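Local coordinates for protein myroilysin (Myroides profundi, PDB 5CZW) that probably cuts peptide bonds as a zinc metalloendopeptidase of the astacin (M12A) family, here with its propeptide bound to the zinc by a cysteine switch, at residues Thr57-Ser62 with Thr129-Thr134; Gln69-Tyr74 with His141-Ile146; Gly98-Leu103 with Gly169-Trp174; Thr105-Ile110 with Glu114-Phe119. The protein carries 1 engineered substitution. One frame throughout, in Å; residues are numbered along the deposited sequence.

Contact 1 of 4, residues Thr57-Ser62 with Thr129-Thr134; sequences TPYVRS and TEFSRT. Engineered in segment 129-134: Thr-129 (natural residue Ala).
Apolar helix-to-helix packing, with the ring of Phe-131 set against Tyr-59 and Val-60, joins the short helix 58-63 to the early turns of helix 128-143, which carries zinc-binding His-137 and His-141 farther along. The phenyl ring meets Val-60 at its edge: Val-60 CG2 lies near the ring plane, 4.0 Å from Phe-131 CZ. Tyr-59 comes in obliquely, its CE2 3.9 Å from Phe-131 CE2 and the two ring planes 71° apart. With CG opposite its own backbone N (chi1 -177°), the Tyr-59 ring leans over to the second helix. A flat phenyl suits this place between the helices, since it can touch two neighbours on one helix and still meet the ring of Phe-122. No hydrogen bond joins the segments; polar side chains turn to their own helices and neighbouring loops. Thr-57 caps helix 58-63 through Val-60 N to Thr-57 OG1, 3.1 Å and nearly straight at 169°, while OG1 also bonds Asp-124. Buried Glu-130 takes NE and NH2 of Arg-133 side-on, and its OE2 receives Thr-134 OG1 at 2.6 Å from above the carboxylate plane and also Trp-121 NE1. The junction therefore probably depends on apolar packing of the ring and its burial from water.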
loop_
_atom_site.group_PDB
_atom_site.type_symbol
_atom_site.label_atom_id
_atom_site.label_comp_id
_atom_site.label_asym_id
_atom_site.label_seq_id
_atom_site.Cartn_x
_atom_site.Cartn_y
_atom_site.Cartn_z
ATOM N N THR A 57 -14.589 -2.293 -10.554
ATOM C CA THR A 57 -16.018 -2.243 -10.762
ATOM C C THR A 57 -16.552 -1.023 -10.039
ATOM O O THR A 57 -15.838 -0.484 -9.156
ATOM C CB THR A 57 -16.708 -3.476 -10.146
ATOM O OG1 THR A 57 -16.483 -3.472 -8.731
ATOM C CG2 THR A 57 -16.201 -4.749 -10.733
ATOM N N PRO A 58 -17.797 -0.617 -10.321
ATOM C CA PRO A 58 -18.321 0.533 -9.541
ATOM C C PRO A 58 -18.325 0.274 -8.042
ATOM O O PRO A 58 -18.129 1.211 -7.242
ATOM C CB PRO A 58 -19.737 0.790 -10.131
ATOM C CG PRO A 58 -19.634 0.206 -11.492
ATOM C CD PRO A 58 -18.604 -0.847 -11.514
ATOM N N TYR A 59 -18.630 -0.943 -7.641
ATOM C CA TYR A 59 -18.661 -1.283 -6.235
ATOM C C TYR A 59 -17.325 -1.123 -5.578
ATOM O O TYR A 59 -17.196 -0.372 -4.518
ATOM C CB TYR A 59 -19.160 -2.697 -6.027
ATOM C CG TYR A 59 -19.313 -3.176 -4.621
ATOM C CD1 TYR A 59 -20.325 -2.697 -3.837
ATOM C CD2 TYR A 59 -18.365 -3.988 -4.055
ATOM C CE1 TYR A 59 -20.454 -3.082 -2.509
ATOM C CE2 TYR A 59 -18.485 -4.398 -2.733
ATOM C CZ TYR A 59 -19.555 -3.946 -2.005
ATOM O OH TYR A 59 -19.673 -4.370 -0.704
ATOM N N VAL A 60 -16.326 -1.753 -6.192
ATOM C CA VAL A 60 -14.963 -1.627 -5.682
ATOM C C VAL A 60 -14.541 -0.164 -5.623
ATOM O O VAL A 60 -13.942 0.268 -4.664
ATOM C CB VAL A 60 -13.970 -2.531 -6.474
ATOM C CG1 VAL A 60 -12.480 -2.140 -6.243
ATOM C CG2 VAL A 60 -14.121 -3.938 -6.011
ATOM N N ARG A 61 -14.786 0.632 -6.684
ATOM C CA ARG A 61 -14.347 2.005 -6.719
ATOM C C ARG A 61 -15.039 2.781 -5.615
ATOM O O ARG A 61 -14.477 3.661 -5.033
ATOM C CB ARG A 61 -14.688 2.638 -8.092
ATOM C CG ARG A 61 -13.847 2.064 -9.263
ATOM C CD ARG A 61 -14.579 2.108 -10.643
ATOM N NE ARG A 61 -14.704 3.449 -11.096
ATOM C CZ ARG A 61 -13.810 4.130 -11.847
ATOM N NH1 ARG A 61 -12.745 3.548 -12.318
ATOM N NH2 ARG A 61 -14.024 5.417 -12.118
ATOM N N SER A 62 -16.319 2.460 -5.340
ATOM C CA SER A 62 -17.069 3.190 -4.282
ATOM C C SER A 62 -16.493 2.893 -2.906
ATOM O O SER A 62 -16.330 3.817 -2.082
ATOM C CB SER A 62 -18.513 2.750 -4.302
ATOM O OG SER A 62 -19.304 3.428 -3.319
ATOM N N THR A 129 -14.312 -5.273 6.182
ATOM C CA THR A 129 -13.107 -5.167 6.950
ATOM C C THR A 129 -11.880 -5.193 6.064
ATOM O O THR A 129 -10.913 -4.455 6.292
ATOM C CB THR A 129 -12.996 -6.316 7.937
ATOM O OG1 THR A 129 -14.039 -6.166 8.867
ATOM C CG2 THR A 129 -11.704 -6.168 8.699
ATOM N N GLU A 130 -11.921 -5.996 5.033
ATOM C CA GLU A 130 -10.761 -6.088 4.131
ATOM C C GLU A 130 -10.629 -4.827 3.314
ATOM O O GLU A 130 -9.504 -4.344 3.131
ATOM C CB GLU A 130 -10.864 -7.273 3.231
ATOM C CG GLU A 130 -9.705 -7.411 2.260
ATOM C CD GLU A 130 -8.340 -7.399 2.897
ATOM O OE1 GLU A 130 -8.189 -7.824 4.091
ATOM O OE2 GLU A 130 -7.356 -6.904 2.248
ATOM N N PHE A 131 -11.752 -4.235 2.878
ATOM C CA PHE A 131 -11.639 -2.952 2.187
ATOM C C PHE A 131 -11.054 -1.911 3.134
ATOM O O PHE A 131 -10.130 -1.143 2.778
ATOM C CB PHE A 131 -12.938 -2.396 1.626
ATOM C CG PHE A 131 -13.449 -3.039 0.365
ATOM C CD1 PHE A 131 -12.821 -2.823 -0.877
ATOM C CD2 PHE A 131 -14.642 -3.750 0.376
ATOM C CE1 PHE A 131 -13.327 -3.394 -2.057
ATOM C CE2 PHE A 131 -15.135 -4.291 -0.792
ATOM C CZ PHE A 131 -14.496 -4.107 -2.016
ATOM N N SER A 132 -11.590 -1.849 4.336
ATOM C CA SER A 132 -11.173 -0.866 5.302
ATOM C C SER A 132 -9.675 -1.024 5.612
ATOM O O SER A 132 -8.873 -0.040 5.571
ATOM C CB SER A 132 -11.987 -0.999 6.630
ATOM O OG SER A 132 -11.551 0.011 7.573
ATOM N N ARG A 133 -9.271 -2.207 5.906
ATOM C CA ARG A 133 -7.876 -2.437 6.204
ATOM C C ARG A 133 -6.931 -2.007 5.079
ATOM O O ARG A 133 -5.967 -1.281 5.287
ATOM C CB ARG A 133 -7.650 -3.937 6.515
ATOM C CG ARG A 133 -6.208 -4.331 6.872
ATOM C CD ARG A 133 -6.062 -5.834 7.086
ATOM N NE ARG A 133 -6.064 -6.574 5.859
ATOM C CZ ARG A 133 -4.986 -7.014 5.208
ATOM N NH1 ARG A 133 -3.788 -6.809 5.655
ATOM N NH2 ARG A 133 -5.146 -7.659 4.099
ATOM N N THR A 134 -7.224 -2.499 3.911
ATOM C CA THR A 134 -6.226 -2.355 2.810
ATOM C C THR A 134 -6.318 -0.908 2.189
ATOM O O THR A 134 -5.263 -0.279 1.885
ATOM C CB THR A 134 -6.393 -3.461 1.806
ATOM O OG1 THR A 134 -5.955 -4.688 2.428
ATOM C CG2 THR A 134 -5.575 -3.208 0.504
#

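Contact 2 of 4, residues Gln69-Tyr74 with His141-Ile146. With ZN (zinc ion), chain B.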
loop_
_atom_site.group_PDB
_atom_site.type_symbol
_atom_site.label_atom_id
_atom_site.label_comp_id
_atom_site.label_asym_id
_atom_site.label_seq_id
_atom_site.Cartn_x
_atom_site.Cartn_y
_atom_site.Cartn_z
ATOM N N GLN A 69 -11.399 8.341 2.405
ATOM C CA GLN A 69 -11.813 9.596 2.965
ATOM C C GLN A 69 -11.934 9.542 4.464
ATOM O O GLN A 69 -11.977 10.626 5.098
ATOM C CB GLN A 69 -13.124 10.053 2.297
ATOM C CG GLN A 69 -12.872 10.285 0.821
ATOM C CD GLN A 69 -14.006 10.959 0.069
ATOM O OE1 GLN A 69 -15.168 10.569 0.197
ATOM N NE2 GLN A 69 -13.643 11.906 -0.803
ATOM N N GLU A 70 -11.795 8.397 5.068
ATOM C CA GLU A 70 -11.746 8.321 6.514
ATOM C C GLU A 70 -10.555 9.124 7.087
ATOM O O GLU A 70 -10.631 9.661 8.115
ATOM C CB GLU A 70 -11.590 6.871 6.955
ATOM C CG GLU A 70 -12.861 6.207 7.300
ATOM C CD GLU A 70 -13.526 6.791 8.597
ATOM O OE1 GLU A 70 -14.723 6.873 8.603
ATOM O OE2 GLU A 70 -12.868 7.193 9.623
ATOM N N TRP A 71 -9.430 9.142 6.420
ATOM C CA TRP A 71 -8.301 9.852 6.922
ATOM C C TRP A 71 -8.577 11.362 7.158
ATOM O O TRP A 71 -7.984 11.953 8.044
ATOM C CB TRP A 71 -7.180 9.802 5.872
ATOM C CG TRP A 71 -6.433 8.521 5.921
ATOM C CD1 TRP A 71 -6.484 7.537 4.962
ATOM C CD2 TRP A 71 -5.507 8.086 6.916
ATOM N NE1 TRP A 71 -5.625 6.525 5.324
ATOM C CE2 TRP A 71 -4.987 6.844 6.489
ATOM C CE3 TRP A 71 -4.990 8.663 8.079
ATOM C CZ2 TRP A 71 -4.020 6.139 7.237
ATOM C CZ3 TRP A 71 -3.987 7.980 8.811
ATOM C CH2 TRP A 71 -3.513 6.680 8.323
ATOM N N SER A 72 -9.495 11.913 6.376
ATOM C CA SER A 72 -9.769 13.330 6.510
ATOM C C SER A 72 -10.499 13.687 7.773
ATOM O O SER A 72 -10.576 14.889 8.095
ATOM C CB SER A 72 -10.549 13.799 5.320
ATOM O OG SER A 72 -9.756 13.564 4.175
ATOM N N ASN A 73 -11.021 12.681 8.470
ATOM C CA ASN A 73 -11.548 12.949 9.828
ATOM C C ASN A 73 -10.521 13.408 10.839
ATOM O O ASN A 73 -10.879 13.931 11.915
ATOM C CB ASN A 73 -12.340 11.714 10.282
ATOM C CG ASN A 73 -13.617 11.527 9.448
ATOM O OD1 ASN A 73 -14.155 12.511 8.867
ATOM N ND2 ASN A 73 -14.081 10.298 9.317
ATOM N N TYR A 74 -9.246 13.194 10.559
ATOM C CA TYR A 74 -8.181 13.384 11.487
ATOM C C TYR A 74 -7.096 14.257 10.896
ATOM O O TYR A 74 -6.476 15.025 11.604
ATOM C CB TYR A 74 -7.595 11.995 11.930
ATOM C CG TYR A 74 -8.705 11.114 12.416
ATOM C CD1 TYR A 74 -9.230 11.339 13.675
ATOM C CD2 TYR A 74 -9.279 10.130 11.610
ATOM C CE1 TYR A 74 -10.269 10.564 14.128
ATOM C CE2 TYR A 74 -10.293 9.342 12.092
ATOM C CZ TYR A 74 -10.809 9.587 13.331
ATOM O OH TYR A 74 -11.889 8.817 13.807
ATOM N N HIS A 141 0.158 5.217 3.337
ATOM C CA HIS A 141 1.345 5.441 2.581
ATOM C C HIS A 141 1.166 6.615 1.674
ATOM O O HIS A 141 2.159 7.409 1.552
ATOM C CB HIS A 141 1.579 4.225 1.684
ATOM C CG HIS A 141 1.971 2.960 2.371
ATOM N ND1 HIS A 141 2.944 2.864 3.318
ATOM C CD2 HIS A 141 1.555 1.713 2.168
ATOM C CE1 HIS A 141 3.052 1.635 3.753
ATOM N NE2 HIS A 141 2.284 0.948 2.985
ATOM N N ALA A 142 -0.003 6.819 1.046
ATOM C CA ALA A 142 -0.194 7.994 0.147
ATOM C C ALA A 142 -0.024 9.374 0.853
ATOM O O ALA A 142 0.357 10.387 0.221
ATOM C CB ALA A 142 -1.505 7.936 -0.628
ATOM N N LEU A 143 -0.255 9.373 2.183
ATOM C CA LEU A 143 -0.007 10.530 3.035
ATOM C C LEU A 143 1.370 10.666 3.609
ATOM O O LEU A 143 1.699 11.681 4.204
ATOM C CB LEU A 143 -1.040 10.574 4.136
ATOM C CG LEU A 143 -2.493 10.675 3.751
ATOM C CD1 LEU A 143 -3.442 10.399 4.914
ATOM C CD2 LEU A 143 -2.729 12.100 3.208
ATOM N N GLY A 144 2.147 9.625 3.419
ATOM C CA GLY A 144 3.527 9.571 3.788
ATOM C C GLY A 144 3.925 8.646 4.899
ATOM O O GLY A 144 5.117 8.619 5.312
ATOM N N MET A 145 3.006 7.846 5.367
ATOM C CA MET A 145 3.356 6.925 6.419
ATOM C C MET A 145 4.093 5.704 5.919
ATOM O O MET A 145 3.817 5.259 4.870
ATOM C CB MET A 145 2.098 6.509 7.138
ATOM C CG MET A 145 1.609 7.692 7.998
ATOM S SD MET A 145 0.317 7.311 9.121
ATOM C CE MET A 145 1.214 6.546 10.453
ATOM N N ILE A 146 5.030 5.212 6.724
ATOM C CA ILE A 146 5.745 3.994 6.442
ATOM C C ILE A 146 5.137 2.825 7.243
ATOM O O ILE A 146 4.283 3.028 8.103
ATOM C CB ILE A 146 7.252 4.220 6.694
ATOM C CG1 ILE A 146 7.486 4.415 8.191
ATOM C CG2 ILE A 146 7.766 5.307 5.754
ATOM C CD1 ILE A 146 8.969 4.443 8.591
HETATM ZN ZN ZN B . 2.030 -1.127 3.310
#
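Met-145, whose sulfur touches the indole of Trp-71, turns its carbonyl O to His-141 ND1, 3.0 Å away, with the donor tilted 27° from the carbonyl plane. That bond fixes the rotation of the imidazole and leaves NE2 to bind the zinc at 2.1 Å, beside His-137, His-147 and Cys-23. Away from the metal, the same stretch of chain packs on Trp-71. Leu-143 CD1 sits over one face of the indole, 3.7 Å from Trp-71 CG, a CH-pi contact with the five-membered ring 23° off its normal. At the far end of the ring system Met-145 SD lies 4.0 Å from Trp-71 CH2, an oblique Met-aromatic contact. The unbranched, polarisable thioether, bent at its last torsion, can lie against that end of the indole. Trp-71 NE1 is satisfied by Ile-136 O, and Ile-232 of helix 231-235 also packs on the indole. Were Trp-71 cut back to an alanine here, a gap would probably open beside Leu-143 and Met-145, and Ile-136 O would be left without its indole donor. Gly-144 ends the helix in a Schellman motif; at its phi of 112° a side chain would press on the preceding carbonyl O, which is why glycine suits the place. It turns the chain toward His-147, as in the HExxHxxGxxH zinc-binding motif of metzincins.

Contact 3 of 4, residues Gly98-Leu103 with Gly169-Trp174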
loop_
_atom_site.group_PDB
_atom_site.type_symbol
_atom_site.label_atom_id
_atom_site.label_comp_id
_atom_site.label_asym_id
_atom_site.label_seq_id
_atom_site.Cartn_x
_atom_site.Cartn_y
_atom_site.Cartn_z
ATOM N N GLY A 98 -0.014 -7.464 -6.124
ATOM C CA GLY A 98 0.093 -6.937 -4.778
ATOM C C GLY A 98 -0.591 -5.619 -4.625
ATOM O O GLY A 98 -1.164 -5.110 -5.539
ATOM N N SER A 99 -0.625 -5.087 -3.424
ATOM C CA SER A 99 -1.182 -3.736 -3.226
ATOM C C SER A 99 -0.042 -2.905 -2.754
ATOM O O SER A 99 0.896 -3.389 -2.080
ATOM C CB SER A 99 -2.309 -3.746 -2.151
ATOM O OG SER A 99 -3.451 -4.496 -2.534
ATOM N N TYR A 100 -0.090 -1.611 -3.086
ATOM C CA TYR A 100 1.037 -0.710 -2.875
ATOM C C TYR A 100 0.663 0.703 -3.132
ATOM O O TYR A 100 -0.286 0.957 -3.886
ATOM C CB TYR A 100 2.245 -1.117 -3.833
ATOM C CG TYR A 100 2.026 -1.317 -5.315
ATOM C CD1 TYR A 100 1.980 -0.249 -6.208
ATOM C CD2 TYR A 100 1.750 -2.580 -5.799
ATOM C CE1 TYR A 100 1.756 -0.460 -7.525
ATOM C CE2 TYR A 100 1.536 -2.808 -7.138
ATOM C CZ TYR A 100 1.498 -1.765 -7.997
ATOM O OH TYR A 100 1.270 -1.901 -9.355
ATOM N N SER A 101 1.518 1.606 -2.632
ATOM C CA SER A 101 1.471 3.053 -2.990
ATOM C C SER A 101 2.862 3.636 -2.799
ATOM O O SER A 101 3.580 3.299 -1.841
ATOM C CB SER A 101 0.506 3.835 -2.093
ATOM O OG SER A 101 0.470 5.208 -2.406
ATOM N N TYR A 102 3.216 4.553 -3.687
ATOM C CA TYR A 102 4.349 5.403 -3.408
ATOM C C TYR A 102 4.087 6.208 -2.179
ATOM O O TYR A 102 2.950 6.445 -1.782
ATOM C CB TYR A 102 4.738 6.250 -4.647
ATOM C CG TYR A 102 5.103 5.396 -5.824
ATOM C CD1 TYR A 102 6.388 4.806 -5.903
ATOM C CD2 TYR A 102 4.183 5.088 -6.842
ATOM C CE1 TYR A 102 6.701 3.972 -6.922
ATOM C CE2 TYR A 102 4.497 4.202 -7.846
ATOM C CZ TYR A 102 5.792 3.713 -7.922
ATOM O OH TYR A 102 6.152 2.864 -8.935
ATOM N N LEU A 103 5.143 6.674 -1.544
ATOM C CA LEU A 103 5.001 7.421 -0.326
ATOM C C LEU A 103 4.787 8.920 -0.453
ATOM O O LEU A 103 5.637 9.608 -0.896
ATOM C CB LEU A 103 6.243 7.264 0.518
ATOM C CG LEU A 103 6.548 5.846 0.938
ATOM C CD1 LEU A 103 7.760 5.789 1.845
ATOM C CD2 LEU A 103 5.382 5.241 1.695
ATOM N N GLY A 169 8.726 -10.085 -10.151
ATOM C CA GLY A 169 7.901 -9.547 -11.230
ATOM C C GLY A 169 7.318 -8.152 -10.961
ATOM O O GLY A 169 7.913 -7.346 -10.261
ATOM N N TYR A 170 6.183 -7.882 -11.608
ATOM C CA TYR A 170 5.606 -6.566 -11.647
ATOM C C TYR A 170 5.121 -6.240 -10.218
ATOM O O TYR A 170 4.535 -7.092 -9.612
ATOM C CB TYR A 170 4.448 -6.488 -12.638
ATOM C CG TYR A 170 3.883 -5.089 -12.769
ATOM C CD1 TYR A 170 4.479 -4.179 -13.636
ATOM C CD2 TYR A 170 2.763 -4.701 -12.080
ATOM C CE1 TYR A 170 4.006 -2.880 -13.773
ATOM C CE2 TYR A 170 2.283 -3.364 -12.199
ATOM C CZ TYR A 170 2.947 -2.472 -13.036
ATOM O OH TYR A 170 2.524 -1.176 -13.232
ATOM N N PRO A 171 5.318 -5.029 -9.710
ATOM C CA PRO A 171 6.032 -3.864 -10.300
ATOM C C PRO A 171 7.510 -3.728 -9.967
ATOM O O PRO A 171 8.184 -2.886 -10.546
ATOM C CB PRO A 171 5.347 -2.682 -9.596
ATOM C CG PRO A 171 5.002 -3.285 -8.252
ATOM C CD PRO A 171 4.505 -4.650 -8.527
ATOM N N ASN A 172 7.999 -4.472 -8.960
ATOM C CA ASN A 172 9.354 -4.309 -8.471
ATOM C C ASN A 172 10.437 -4.790 -9.453
ATOM O O ASN A 172 11.417 -4.094 -9.598
ATOM C CB ASN A 172 9.583 -5.065 -7.145
ATOM C CG ASN A 172 8.736 -4.532 -5.957
ATOM O OD1 ASN A 172 8.137 -5.306 -5.294
ATOM N ND2 ASN A 172 8.794 -3.246 -5.654
ATOM N N TYR A 173 10.255 -5.947 -10.070
ATOM C CA TYR A 173 11.317 -6.559 -10.862
ATOM C C TYR A 173 12.653 -6.670 -10.028
ATOM O O TYR A 173 13.767 -6.231 -10.432
ATOM C CB TYR A 173 11.458 -5.748 -12.151
ATOM C CG TYR A 173 10.250 -5.756 -13.052
ATOM C CD1 TYR A 173 9.901 -6.892 -13.764
ATOM C CD2 TYR A 173 9.430 -4.641 -13.192
ATOM C CE1 TYR A 173 8.789 -6.919 -14.595
ATOM C CE2 TYR A 173 8.346 -4.648 -14.028
ATOM C CZ TYR A 173 8.010 -5.785 -14.727
ATOM O OH TYR A 173 6.906 -5.782 -15.568
ATOM N N TRP A 174 12.519 -7.238 -8.834
ATOM C CA TRP A 174 13.615 -7.273 -7.885
ATOM C C TRP A 174 14.376 -8.518 -8.073
ATOM O O TRP A 174 13.808 -9.625 -8.126
ATOM C CB TRP A 174 13.125 -7.202 -6.441
ATOM C CG TRP A 174 12.857 -5.798 -5.975
ATOM C CD1 TRP A 174 13.071 -4.621 -6.668
ATOM C CD2 TRP A 174 12.279 -5.404 -4.729
ATOM N NE1 TRP A 174 12.698 -3.541 -5.920
ATOM C CE2 TRP A 174 12.202 -3.998 -4.729
ATOM C CE3 TRP A 174 11.863 -6.106 -3.600
ATOM C CZ2 TRP A 174 11.689 -3.279 -3.641
ATOM C CZ3 TRP A 174 11.345 -5.382 -2.537
ATOM C CH2 TRP A 174 11.301 -4.013 -2.553
#
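Pro-171 lies against two phenol rings. Its CG covers one face of Tyr-100, 3.7 Å from Tyr-100 CE2, in a CH-pi contact 25° off the ring normal; its CB sits 4.0 Å above the Tyr-170 ring, over the centre. The cis peptide before Pro-171 brings the Tyr-170 ring and the pyrrolidine together, and Tyr-173 OH lies in plane at the edge of Tyr-170. Tyr-100 OH approaches Tyr-170 CE2 obliquely at 3.4 Å. A chi1 of 51°, with CG between backbone N and carbonyl carbon, turns the Tyr-100 ring from strand 100-101 onto the loop. This side chain is about 7 Å from the zinc and about 5 Å from the side chain of propeptide Cys-23, nearest atoms. The hydroxyls of Tyr-100 and Tyr-170 both bond Glu-115 OE2. A phenylalanine at Tyr-100 would probably leave that oxygen with one phenol fewer. Apolar faces thus do the packing, while two phenols meet one oxygen of a buried carboxylate, with Arg-6 close by, and would probably help to stabilise its charge.

Contact 4 of 4, residues Thr105-Ile110 with Glu114-Phe119; sequences TQALSI and EETMNF
Ile-110 spreads its branches over Thr-116, Glu-115 and Glu-114. Its CB lies 4.0 Å from Thr-116 CG2, and CG1 leaves alongside the same methyl at 4.1 Å. CD1, the tip, lies 3.5 Å from Tyr-102 CE2. CG2, placed opposite the backbone N by a chi1 of -59° measured to CG1, goes the other way: it touches Glu-115 O at 3.6 Å and Glu-114 CB at 3.8 Å. Two branches at CB suit a residue that must fill both sides at once. Thr-116 answers with its own division: CG2 faces Ile-110 and the methyl of Ala-107, 4.0 Å from Ala-107 CB, while OG1 is bonded to Arg-90 N of the neighbouring strand 89-92. Small Ala-107 lets the backbones come close, 5.6 Å between the CA atoms of Ala-107 and Thr-116. The 3-10 segment that includes 105-109 is thereby packed onto the chain entering strand 117-118. No hydrogen bond spans the segments; they pack chiefly through aliphatic carbons, and the threonine hydroxyl is spent on the sheet.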
loop_
_atom_site.group_PDB
_atom_site.type_symbol
_atom_site.label_atom_id
_atom_site.label_comp_id
_atom_site.label_asym_id
_atom_site.label_seq_id
_atom_site.Cartn_x
_atom_site.Cartn_y
_atom_site.Cartn_z
ATOM N N THR A 105 4.252 12.648 -1.281
ATOM C CA THR A 105 4.465 13.387 -2.479
ATOM C C THR A 105 5.367 12.670 -3.519
ATOM O O THR A 105 5.449 13.190 -4.647
ATOM C CB THR A 105 5.038 14.772 -2.181
ATOM O OG1 THR A 105 6.247 14.613 -1.482
ATOM C CG2 THR A 105 4.125 15.664 -1.480
ATOM N N GLN A 106 5.857 11.467 -3.222
ATOM C CA GLN A 106 6.571 10.702 -4.251
ATOM C C GLN A 106 5.627 10.399 -5.440
ATOM O O GLN A 106 6.070 10.198 -6.479
ATOM C CB GLN A 106 7.277 9.439 -3.726
ATOM C CG GLN A 106 8.487 9.779 -2.897
ATOM C CD GLN A 106 9.542 8.720 -2.807
ATOM O OE1 GLN A 106 10.628 8.809 -3.421
ATOM N NE2 GLN A 106 9.284 7.761 -2.013
ATOM N N ALA A 107 4.339 10.362 -5.211
ATOM C CA ALA A 107 3.368 10.188 -6.264
ATOM C C ALA A 107 3.649 11.190 -7.387
ATOM O O ALA A 107 3.428 10.872 -8.545
ATOM C CB ALA A 107 1.948 10.380 -5.779
ATOM N N LEU A 108 4.045 12.389 -6.976
ATOM C CA LEU A 108 4.200 13.484 -7.953
ATOM C C LEU A 108 5.405 13.305 -8.866
ATOM O O LEU A 108 5.567 14.086 -9.855
ATOM C CB LEU A 108 4.248 14.829 -7.199
ATOM C CG LEU A 108 3.071 15.121 -6.321
ATOM C CD1 LEU A 108 3.437 16.387 -5.581
ATOM C CD2 LEU A 108 1.771 15.231 -7.149
ATOM N N SER A 109 6.187 12.291 -8.602
ATOM C CA SER A 109 7.415 11.932 -9.291
ATOM C C SER A 109 7.154 10.805 -10.289
ATOM O O SER A 109 8.080 10.378 -10.960
ATOM C CB SER A 109 8.445 11.396 -8.319
ATOM O OG SER A 109 9.010 12.526 -7.713
ATOM N N ILE A 110 5.945 10.244 -10.289
ATOM C CA ILE A 110 5.649 9.093 -11.126
ATOM C C ILE A 110 5.143 9.610 -12.487
ATOM O O ILE A 110 4.248 10.471 -12.549
ATOM C CB ILE A 110 4.542 8.219 -10.478
ATOM C CG1 ILE A 110 4.961 7.705 -9.073
ATOM C CG2 ILE A 110 4.160 7.083 -11.416
ATOM C CD1 ILE A 110 6.295 6.942 -9.030
ATOM N N GLU A 114 1.538 6.017 -15.639
ATOM C CA GLU A 114 1.764 4.898 -14.747
ATOM C C GLU A 114 0.937 5.167 -13.497
ATOM O O GLU A 114 0.593 6.314 -13.164
ATOM C CB GLU A 114 3.239 4.857 -14.312
ATOM C CG GLU A 114 4.211 4.453 -15.400
ATOM C CD GLU A 114 5.649 4.316 -14.936
ATOM O OE1 GLU A 114 5.972 4.347 -13.707
ATOM O OE2 GLU A 114 6.483 4.189 -15.878
ATOM N N GLU A 115 0.663 4.107 -12.779
ATOM C CA GLU A 115 -0.076 4.260 -11.548
ATOM C C GLU A 115 0.761 4.644 -10.386
ATOM O O GLU A 115 1.993 4.416 -10.344
ATOM C CB GLU A 115 -0.766 2.935 -11.225
ATOM C CG GLU A 115 0.121 1.843 -10.625
ATOM C CD GLU A 115 0.958 1.064 -11.601
ATOM O OE1 GLU A 115 1.142 1.539 -12.761
ATOM O OE2 GLU A 115 1.447 -0.006 -11.202
ATOM N N THR A 116 0.118 5.280 -9.374
ATOM C CA THR A 116 0.818 5.608 -8.153
ATOM C C THR A 116 0.397 4.680 -6.945
ATOM O O THR A 116 1.026 4.728 -5.867
ATOM C CB THR A 116 0.646 7.057 -7.685
ATOM O OG1 THR A 116 -0.680 7.210 -7.121
ATOM C CG2 THR A 116 0.922 7.988 -8.825
ATOM N N MET A 117 -0.687 3.931 -7.169
ATOM C CA MET A 117 -1.244 3.034 -6.152
ATOM C C MET A 117 -1.911 1.851 -6.879
ATOM O O MET A 117 -2.486 2.026 -7.968
ATOM C CB MET A 117 -2.319 3.785 -5.374
ATOM C CG MET A 117 -2.943 2.991 -4.219
ATOM S SD MET A 117 -4.169 3.930 -3.253
ATOM C CE MET A 117 -3.204 5.275 -2.582
ATOM N N ASN A 118 -1.910 0.656 -6.271
ATOM C CA ASN A 118 -2.611 -0.511 -6.849
ATOM C C ASN A 118 -3.263 -1.279 -5.676
ATOM O O ASN A 118 -2.704 -1.424 -4.640
ATOM C CB ASN A 118 -1.662 -1.423 -7.558
ATOM C CG ASN A 118 -2.357 -2.510 -8.349
ATOM O OD1 ASN A 118 -3.093 -2.191 -9.306
ATOM N ND2 ASN A 118 -2.270 -3.781 -7.909
ATOM N N PHE A 119 -4.459 -1.789 -5.961
ATOM C CA PHE A 119 -5.119 -2.745 -5.093
ATOM C C PHE A 119 -5.169 -4.062 -5.883
ATOM O O PHE A 119 -5.807 -4.141 -6.924
ATOM C CB PHE A 119 -6.484 -2.220 -4.812
ATOM C CG PHE A 119 -6.467 -1.069 -3.862
ATOM C CD1 PHE A 119 -6.013 -1.248 -2.571
ATOM C CD2 PHE A 119 -6.741 0.179 -4.300
ATOM C CE1 PHE A 119 -5.973 -0.139 -1.727
ATOM C CE2 PHE A 119 -6.706 1.299 -3.500
ATOM C CZ PHE A 119 -6.306 1.140 -2.193
#

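In the fold
All four contacts are largely buried, but the first reaches the surface through partly exposed Tyr-59, the third through Pro-171 and the fourth through Glu-114. Contacts 1 and 2 share helix 128-143, one at its early turns and the other at its end by the zinc, with centres 16 Å apart. Contacts 3 and 4 bring in the neighbouring antiparallel strands 100-101 and 117-118, with Glu-115 shared between them. The sheet and helix meet where Phe-119 packs on Thr-134 and Met-117 on Ala-142, tying contact 4 to contacts 1 and 2. The touching is mainly apolar; polar demands differ, from helix salt bridge to metal ligand to phenol-bound carboxylate.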